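Local coordinates for protein oxidized polyvinyl alcohol hydrolase (Pseudomonas sp. VM15C, PDB 3WWC) that catalyses the hydrolysis of beta-diketones, among them 4,6-nonanedione, and cleaves oxidized polyvinyl alcohol in the second step of its degradation, at residues L240-G254 with F285-S299. The protein carries 1 engineered substitution. Residues are numbered along the deposited sequence; the frame is centred on the assembly and turned at random.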
ATOM      1  N   LEU A 240      -0.864 -17.690   1.300  1.00 13.50           N
ATOM      2  CA  LEU A 240       0.142 -16.630   1.180  1.00 13.52           C
ATOM      3  C   LEU A 240       1.421 -17.331   0.748  1.00 14.11           C
ATOM      4  O   LEU A 240       1.640 -18.518   1.052  1.00 16.34           O
ATOM      5  CB  LEU A 240       0.366 -15.954   2.541  1.00 11.43           C
ATOM      6  CG  LEU A 240      -0.840 -15.161   3.040  1.00 11.32           C
ATOM      7  CD1 LEU A 240      -0.511 -14.675   4.463  1.00 10.64           C
ATOM      8  CD2 LEU A 240      -1.112 -13.972   2.144  1.00 11.82           C
ATOM      9  N   PRO A 241       2.292 -16.615   0.043  1.00 14.57           N
ATOM     10  CA  PRO A 241       3.545 -17.233  -0.412  1.00 15.56           C
ATOM     11  C   PRO A 241       4.451 -17.722   0.705  1.00 15.31           C
ATOM     12  O   PRO A 241       4.547 -17.100   1.754  1.00 15.57           O
ATOM     13  CB  PRO A 241       4.183 -16.155  -1.273  1.00 16.64           C
ATOM     14  CG  PRO A 241       3.494 -14.869  -0.923  1.00 16.49           C
ATOM     15  CD  PRO A 241       2.140 -15.209  -0.382  1.00 16.06           C
ATOM     16  N   ALA A 242       5.134 -18.853   0.484  1.00 15.49           N
ATOM     17  CA  ALA A 242       6.032 -19.380   1.512  1.00 16.33           C
ATOM     18  C   ALA A 242       7.251 -18.484   1.613  1.00 15.96           C
ATOM     19  O   ALA A 242       7.849 -18.330   2.703  1.00 16.26           O
ATOM     20  CB  ALA A 242       6.468 -20.806   1.140  1.00 16.49           C
ATOM     21  N   LYS A 243       7.631 -17.915   0.477  1.00 16.68           N
ATOM     22  CA  LYS A 243       8.790 -17.027   0.444  1.00 17.25           C
ATOM     23  C   LYS A 243       8.606 -15.886  -0.528  1.00 17.69           C
ATOM     24  O   LYS A 243       8.132 -16.067  -1.668  1.00 19.95           O
ATOM     25  CB  LYS A 243      10.062 -17.769   0.068  1.00 21.44           C
ATOM     26  CG  LYS A 243      11.288 -16.944   0.442  1.00 25.26           C
ATOM     27  CD  LYS A 243      12.593 -17.683   0.303  1.00 29.66           C
ATOM     28  CE  LYS A 243      13.708 -16.768   0.798  1.00 31.43           C
ATOM     29  NZ  LYS A 243      15.038 -17.473   0.753  1.00 35.59           N
ATOM     30  N   VAL A 244       8.926 -14.687  -0.068  1.00 14.07           N
ATOM     31  CA  VAL A 244       8.826 -13.525  -0.948  1.00 12.94           C
ATOM     32  C   VAL A 244      10.214 -13.007  -1.226  1.00 13.00           C
ATOM     33  O   VAL A 244      11.188 -13.339  -0.538  1.00 12.04           O
ATOM     34  CB  VAL A 244       7.917 -12.351  -0.352  1.00 14.18           C
ATOM     35  CG1 VAL A 244       6.517 -12.858  -0.148  1.00 16.62           C
ATOM     36  CG2 VAL A 244       8.489 -11.768   0.927  1.00 15.72           C
ATOM     37  N   GLY A 245      10.305 -12.232  -2.296  1.00 11.50           N
ATOM     38  CA  GLY A 245      11.531 -11.570  -2.703  1.00 11.58           C
ATOM     39  C   GLY A 245      11.996 -10.577  -1.630  1.00 12.12           C
ATOM     40  O   GLY A 245      11.244 -10.244  -0.686  1.00 10.98           O
ATOM     41  N   PRO A 246      13.195 -10.028  -1.762  1.00 11.67           N
ATOM     42  CA  PRO A 246      13.762  -9.100  -0.788  1.00 10.18           C
ATOM     43  C   PRO A 246      13.033  -7.768  -0.725  1.00  8.73           C
ATOM     44  O   PRO A 246      12.895  -7.086  -1.754  1.00 11.23           O
ATOM     45  CB  PRO A 246      15.191  -8.924  -1.265  1.00 11.78           C
ATOM     46  CG  PRO A 246      15.428 -10.036  -2.136  1.00 14.90           C
ATOM     47  CD  PRO A 246      14.169 -10.352  -2.818  1.00 12.71           C
ATOM     48  N   LEU A 247      12.606  -7.375   0.477  1.00  9.02           N
ATOM     49  CA  LEU A 247      11.846  -6.155   0.677  1.00  8.43           C
ATOM     50  C   LEU A 247      12.157  -5.498   1.994  1.00  8.85           C
ATOM     51  O   LEU A 247      12.709  -6.119   2.900  1.00  8.98           O
ATOM     52  CB  LEU A 247      10.331  -6.483   0.787  1.00  8.35           C
ATOM     53  CG  LEU A 247       9.650  -7.159  -0.406  1.00  8.64           C
ATOM     54  CD1 LEU A 247       8.243  -7.647   0.049  1.00  8.19           C
ATOM     55  CD2 LEU A 247       9.530  -6.199  -1.598  1.00 10.83           C
ATOM     56  N   ILE A 248      11.766  -4.229   2.084  1.00  7.25           N
ATOM     57  CA  ILE A 248      11.653  -3.568   3.362  1.00  7.92           C
ATOM     58  C   ILE A 248      10.192  -3.081   3.405  1.00  8.60           C
ATOM     59  O   ILE A 248       9.704  -2.452   2.464  1.00  9.03           O
ATOM     60  CB  ILE A 248      12.649  -2.435   3.613  1.00  8.36           C
ATOM     61  CG1 ILE A 248      12.260  -1.737   4.921  1.00  9.01           C
ATOM     62  CG2 ILE A 248      12.721  -1.445   2.419  1.00  8.08           C
ATOM     63  CD1 ILE A 248      13.385  -0.828   5.475  1.00 10.17           C
ATOM     64  N   VAL A 249       9.470  -3.447   4.458  1.00  8.12           N
ATOM     65  CA  VAL A 249       8.067  -3.061   4.578  1.00  8.19           C
ATOM     66  C   VAL A 249       7.871  -2.336   5.875  1.00  8.06           C
ATOM     67  O   VAL A 249       8.285  -2.818   6.951  1.00  9.46           O
ATOM     68  CB  VAL A 249       7.150  -4.296   4.548  1.00  8.19           C
ATOM     69  CG1 VAL A 249       5.674  -3.876   4.638  1.00  9.56           C
ATOM     70  CG2 VAL A 249       7.408  -5.107   3.251  1.00  9.23           C
ATOM     71  N   MET A 250       7.235  -1.180   5.798  1.00  6.89           N
ATOM     72  CA  MET A 250       6.940  -0.370   6.995  1.00  7.40           C
ATOM     73  C   MET A 250       5.417  -0.276   7.116  1.00  7.58           C
ATOM     74  O   MET A 250       4.770   0.394   6.311  1.00  8.49           O
ATOM     75  CB  MET A 250       7.532   1.029   6.846  1.00  9.14           C
ATOM     76  CG  MET A 250       7.311   1.831   8.143  1.00 11.29           C
ATOM     77  SD  MET A 250       7.998   3.543   8.003  1.00 13.34           S
ATOM     78  CE  MET A 250       9.728   3.183   8.136  1.00 12.69           C
ATOM     79  N   THR A 251       4.874  -0.972   8.107  1.00  7.69           N
ATOM     80  CA  THR A 251       3.419  -0.983   8.335  1.00  8.61           C
ATOM     81  C   THR A 251       3.083   0.022   9.410  1.00  8.20           C
ATOM     82  O   THR A 251       3.740   0.034  10.460  1.00  9.36           O
ATOM     83  CB  THR A 251       2.970  -2.342   8.788  1.00  9.05           C
ATOM     84  OG1 THR A 251       3.318  -3.325   7.788  1.00  8.94           O
ATOM     85  CG2 THR A 251       1.451  -2.354   9.011  1.00  8.71           C
ATOM     86  N   VAL A 252       2.088   0.867   9.180  1.00  7.16           N
ATOM     87  CA  VAL A 252       1.732   1.916  10.173  1.00  7.88           C
ATOM     88  C   VAL A 252       0.300   1.738  10.675  1.00  8.44           C
ATOM     89  O   VAL A 252      -0.644   1.563   9.866  1.00  9.24           O
ATOM     90  CB  VAL A 252       1.830   3.299   9.527  1.00  8.20           C
ATOM     91  CG1 VAL A 252       1.517   4.398  10.563  1.00 11.50           C
ATOM     92  CG2 VAL A 252       3.248   3.504   8.948  1.00 10.42           C
ATOM     93  N   TRP A 253       0.164   1.743  12.003  1.00  7.99           N
ATOM     94  CA  TRP A 253      -1.140   1.663  12.685  1.00  8.28           C
ATOM     95  C   TRP A 253      -1.373   3.021  13.332  1.00  9.93           C
ATOM     96  O   TRP A 253      -0.471   3.559  13.978  1.00 10.31           O
ATOM     97  CB  TRP A 253      -1.092   0.580  13.780  1.00  9.02           C
ATOM     98  CG  TRP A 253      -2.339   0.502  14.589  1.00  9.17           C
ATOM     99  CD1 TRP A 253      -3.599   0.228  14.110  1.00  9.73           C
ATOM    100  CD2 TRP A 253      -2.460   0.583  16.020  1.00 11.02           C
ATOM    101  NE1 TRP A 253      -4.484   0.118  15.155  1.00 10.92           N
ATOM    102  CE2 TRP A 253      -3.806   0.336  16.337  1.00 10.09           C
ATOM    103  CE3 TRP A 253      -1.554   0.842  17.066  1.00 13.30           C
ATOM    104  CZ2 TRP A 253      -4.283   0.334  17.665  1.00 12.64           C
ATOM    105  CZ3 TRP A 253      -2.031   0.829  18.382  1.00 13.93           C
ATOM    106  CH2 TRP A 253      -3.381   0.579  18.661  1.00 13.20           C
ATOM    107  N   GLY A 254      -2.601   3.539  13.192  1.00 10.27           N
ATOM    108  CA  GLY A 254      -2.953   4.865  13.687  1.00 11.59           C
ATOM    109  C   GLY A 254      -3.538   4.916  15.086  1.00 11.96           C
ATOM    110  O   GLY A 254      -4.094   5.964  15.491  1.00 12.70           O
ATOM    111  N   PHE A 285       3.358 -11.551   9.116  1.00 10.40           N
ATOM    112  CA  PHE A 285       3.801 -12.220   7.910  1.00 10.26           C
ATOM    113  C   PHE A 285       5.120 -11.691   7.427  1.00  9.61           C
ATOM    114  O   PHE A 285       6.032 -12.475   7.115  1.00  9.46           O
ATOM    115  CB  PHE A 285       2.753 -12.064   6.793  1.00 10.92           C
ATOM    116  CG  PHE A 285       3.198 -12.618   5.481  1.00 11.98           C
ATOM    117  CD1 PHE A 285       3.023 -13.957   5.201  1.00 12.77           C
ATOM    118  CD2 PHE A 285       3.875 -11.807   4.563  1.00 10.08           C
ATOM    119  CE1 PHE A 285       3.530 -14.495   4.030  1.00 12.70           C
ATOM    120  CE2 PHE A 285       4.385 -12.340   3.384  1.00 13.65           C
ATOM    121  CZ  PHE A 285       4.214 -13.673   3.127  1.00 11.77           C
ATOM    122  N   PHE A 286       5.254 -10.359   7.361  1.00  8.36           N
ATOM    123  CA  PHE A 286       6.493  -9.816   6.809  1.00 10.39           C
ATOM    124  C   PHE A 286       7.680  -9.981   7.747  1.00  9.59           C
ATOM    125  O   PHE A 286       8.789 -10.152   7.292  1.00 11.42           O
ATOM    126  CB  PHE A 286       6.301  -8.341   6.390  1.00  9.04           C
ATOM    127  CG  PHE A 286       5.439  -8.197   5.177  1.00  9.40           C
ATOM    128  CD1 PHE A 286       5.877  -8.708   3.940  1.00 10.68           C
ATOM    129  CD2 PHE A 286       4.207  -7.525   5.243  1.00  9.62           C
ATOM    130  CE1 PHE A 286       5.093  -8.548   2.783  1.00 11.04           C
ATOM    131  CE2 PHE A 286       3.424  -7.359   4.092  1.00 12.39           C
ATOM    132  CZ  PHE A 286       3.867  -7.871   2.861  1.00 10.72           C
ATOM    133  N   SER A 287       7.446  -9.957   9.048  1.00 10.72           N
ATOM    134  CA  SER A 287       8.540 -10.153   9.957  1.00 12.12           C
ATOM    135  C   SER A 287       9.093 -11.549   9.864  1.00 13.01           C
ATOM    136  O   SER A 287      10.306 -11.718   9.987  1.00 15.81           O
ATOM    137  CB  SER A 287       8.092  -9.893  11.402  1.00 13.57           C
ATOM    138  OG  SER A 287       7.819  -8.539  11.541  1.00 17.64           O
ATOM    139  N   ALA A 288       8.224 -12.533   9.645  1.00 11.37           N
ATOM    140  CA  ALA A 288       8.674 -13.921   9.563  1.00 12.51           C
ATOM    141  C   ALA A 288       9.518 -14.182   8.322  1.00 13.94           C
ATOM    142  O   ALA A 288      10.320 -15.080   8.309  1.00 14.85           O
ATOM    143  CB  ALA A 288       7.483 -14.885   9.591  1.00 12.17           C
ATOM    144  N   GLN A 289       9.350 -13.396   7.270  1.00 13.09           N
ATOM    145  CA  GLN A 289      10.091 -13.602   6.018  1.00 12.73           C
ATOM    146  C   GLN A 289      11.552 -13.286   6.188  1.00 13.23           C
ATOM    147  O   GLN A 289      11.927 -12.206   6.638  1.00 13.73           O
ATOM    148  CB  GLN A 289       9.431 -12.739   4.938  1.00 12.29           C
ATOM    149  CG  GLN A 289       8.108 -13.308   4.536  1.00 13.24           C
ATOM    150  CD  GLN A 289       8.300 -14.612   3.777  1.00 15.83           C
ATOM    151  OE1 GLN A 289       9.148 -14.701   2.882  1.00 16.60           O
ATOM    152  NE2 GLN A 289       7.515 -15.605   4.111  1.00 17.48           N
ATOM    153  N   PRO A 290      12.437 -14.217   5.806  1.00 12.92           N
ATOM    154  CA  PRO A 290      13.856 -13.996   5.982  1.00 12.76           C
ATOM    155  C   PRO A 290      14.526 -12.928   5.195  1.00 12.59           C
ATOM    156  O   PRO A 290      15.523 -12.389   5.649  1.00 14.87           O
ATOM    157  CB  PRO A 290      14.473 -15.377   5.710  1.00 14.00           C
ATOM    158  CG  PRO A 290      13.539 -15.962   4.717  1.00 13.12           C
ATOM    159  CD  PRO A 290      12.167 -15.543   5.218  1.00 15.13           C
ATOM    160  N   ASP A 291      13.985 -12.624   4.018  1.00 11.90           N
ATOM    161  CA  ASP A 291      14.587 -11.592   3.209  1.00 12.62           C
ATOM    162  C   ASP A 291      13.834 -10.286   3.263  1.00 12.10           C
ATOM    163  O   ASP A 291      13.989  -9.436   2.404  1.00 12.11           O
ATOM    164  CB  ASP A 291      14.706 -12.053   1.761  1.00 15.27           C
ATOM    165  CG  ASP A 291      15.634 -13.222   1.618  1.00 21.78           C
ATOM    166  OD1 ASP A 291      16.528 -13.370   2.499  1.00 25.62           O
ATOM    167  OD2 ASP A 291      15.482 -13.994   0.634  1.00 24.00           O
ATOM    168  N   VAL A 292      13.037 -10.121   4.294  1.00 11.12           N
ATOM    169  CA  VAL A 292      12.267  -8.878   4.480  1.00 11.04           C
ATOM    170  C   VAL A 292      12.610  -8.221   5.801  1.00 11.18           C
ATOM    171  O   VAL A 292      12.668  -8.891   6.837  1.00 13.47           O
ATOM    172  CB  VAL A 292      10.750  -9.188   4.505  1.00 11.27           C
ATOM    173  CG1 VAL A 292       9.946  -7.908   4.767  1.00 11.19           C
ATOM    174  CG2 VAL A 292      10.320  -9.794   3.201  1.00 10.84           C
ATOM    175  N   VAL A 293      12.852  -6.911   5.793  1.00 10.81           N
ATOM    176  CA  VAL A 293      13.015  -6.105   7.004  1.00 10.09           C
ATOM    177  C   VAL A 293      11.612  -5.531   7.222  1.00  9.70           C
ATOM    178  O   VAL A 293      11.095  -4.872   6.333  1.00  9.75           O
ATOM    179  CB  VAL A 293      13.995  -4.935   6.783  1.00 10.48           C
ATOM    180  CG1 VAL A 293      13.950  -3.946   7.962  1.00 12.45           C
ATOM    181  CG2 VAL A 293      15.416  -5.470   6.617  1.00 14.59           C
ATOM    182  N   HIS A 294      10.977  -5.813   8.358  1.00  9.01           N
ATOM    183  CA  HIS A 294       9.683  -5.227   8.625  1.00  8.48           C
ATOM    184  C   HIS A 294       9.815  -4.221   9.749  1.00  9.41           C
ATOM    185  O   HIS A 294      10.402  -4.519  10.788  1.00 10.79           O
ATOM    186  CB  HIS A 294       8.651  -6.286   9.045  1.00  8.98           C
ATOM    187  CG  HIS A 294       7.295  -5.695   9.260  1.00  9.52           C
ATOM    188  ND1 HIS A 294       6.900  -5.172  10.482  1.00  8.94           N
ATOM    189  CD2 HIS A 294       6.355  -5.321   8.364  1.00  8.24           C
ATOM    190  CE1 HIS A 294       5.777  -4.498  10.316  1.00  9.04           C
ATOM    191  NE2 HIS A 294       5.417  -4.571   9.045  1.00  7.90           N
ATOM    192  N   VAL A 295       9.280  -3.025   9.538  1.00  8.64           N
ATOM    193  CA  VAL A 295       9.304  -2.003  10.551  1.00  8.06           C
ATOM    194  C   VAL A 295       7.827  -1.751  10.968  1.00  8.71           C
ATOM    195  O   VAL A 295       6.981  -1.479  10.097  1.00  9.41           O
ATOM    196  CB  VAL A 295       9.930  -0.698  10.030  1.00  8.26           C
ATOM    197  CG1 VAL A 295       9.867   0.338  11.145  1.00 10.82           C
ATOM    198  CG2 VAL A 295      11.411  -0.894   9.570  1.00 10.23           C
ATOM    199  N   ALA A 296       7.515  -1.908  12.269  1.00  8.39           N
ATOM    200  CA  ALA A 296       6.175  -1.673  12.770  1.00  9.47           C
ATOM    201  C   ALA A 296       6.143  -0.292  13.405  1.00 10.02           C
ATOM    202  O   ALA A 296       6.872  -0.034  14.366  1.00 10.69           O
ATOM    203  CB  ALA A 296       5.827  -2.769  13.806  1.00 10.68           C
ATOM    204  N   CYS A 297       5.325   0.600  12.886  1.00  9.02           N
ATOM    205  CA  CYS A 297       5.198   1.949  13.386  1.00 10.12           C
ATOM    206  C   CYS A 297       3.801   2.223  13.922  1.00 10.84           C
ATOM    207  O   CYS A 297       2.829   1.879  13.274  1.00 10.08           O
ATOM    208  CB  CYS A 297       5.413   2.974  12.267  1.00 11.15           C
ATOM    209  SG  CYS A 297       7.142   3.268  11.839  1.00 15.55           S
ATOM    210  N   SER A 298       3.733   2.854  15.102  1.00 12.07           N
ATOM    211  CA  SER A 298       2.460   3.218  15.702  1.00 12.77           C
ATOM    212  C   SER A 298       2.369   4.714  15.897  1.00 11.74           C
ATOM    213  O   SER A 298       3.363   5.380  16.258  1.00 13.11           O
ATOM    214  CB  SER A 298       2.301   2.577  17.089  1.00 13.76           C
ATOM    215  OG  SER A 298       2.339   1.162  16.997  1.00 18.89           O
ATOM    216  N   SER A 299       1.195   5.259  15.623  1.00 12.66           N
ATOM    217  CA  SER A 299       0.939   6.667  15.884  1.00 13.63           C
ATOM    218  C   SER A 299      -0.462   6.790  16.526  1.00 15.99           C
ATOM    219  O   SER A 299      -1.083   5.793  16.885  1.00 15.83           O
ATOM    220  CB  SER A 299       1.048   7.545  14.633  1.00 14.28           C
ATOM    221  OG  SER A 299       1.027   8.932  15.031  1.00 17.50           O
TER
HETATM  222  O   HOH W   1      16.643 -16.824   2.932  1.00 32.53           O
HETATM  223  O   HOH W   2      11.673 -13.542   2.331  1.00 16.70           O
HETATM  224  O   HOH W   3      13.874 -13.817  -1.273  1.00 23.93           O
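Gln289 meets the loop before strand 247-253 with both ends of its amide. NE2 gives an almost straight bond (177°) to Ala242 O, 3.1 Å away, from above that carbonyl plane, while OE1 accepts from Val244 N at 3.0 Å and from a water that bridges Val244 O and Asp291 N. A bend at chi2 (-69°) folds the chain back to the loop. With an alanine here, Val244 N and Ala242 O would probably lose these partners, and the loop could shift from the turn. Lys243 passes across Pro290, CE against CG, to a long salt bridge, NZ to Asp291 OD2 at 3.5 Å. One water bonds Lys243 NZ and, weakly, Asp291 OD1; another joins Asp291 OD2 to Val244 O.

Inward, Val244 CG2 packs on Val292 CG2 at 3.5 Å, and its CG1 borders the Phe285 ring, whose edge also receives Pro241 O. Val249 CG2 sits over one face of Phe286, a CH-pi contact 4.1 Å from the centroid; Phe285 touches the opposite face, and helix 178-189 adds to this layer. Farther along this side, the His294 ring lies over Val249 O and its NE2 pairs with Thr251 OG1 at 2.7 Å. ND1 bonds to Gly347 O, fixing the ring's rotation.

Behind these groups, parallel strands 247-253 and 292-298 stay in register throughout, linked through the hairpin 259-274 and helix 275-288, a beta-alpha-beta crossover with a hairpin inserted in the alpha/beta-hydrolase sheet. On the other side, Met250 SD lies 3.9 Å from Cys297 SG, disulfide-bonded to Cys344 of the edge strand. The chemistry thus divides by depth: a hydrated charge pair outside, an amide tying loop to turn, apolar packing on Phe285 and Phe286, and beside it a buried imidazole paired at each nitrogen.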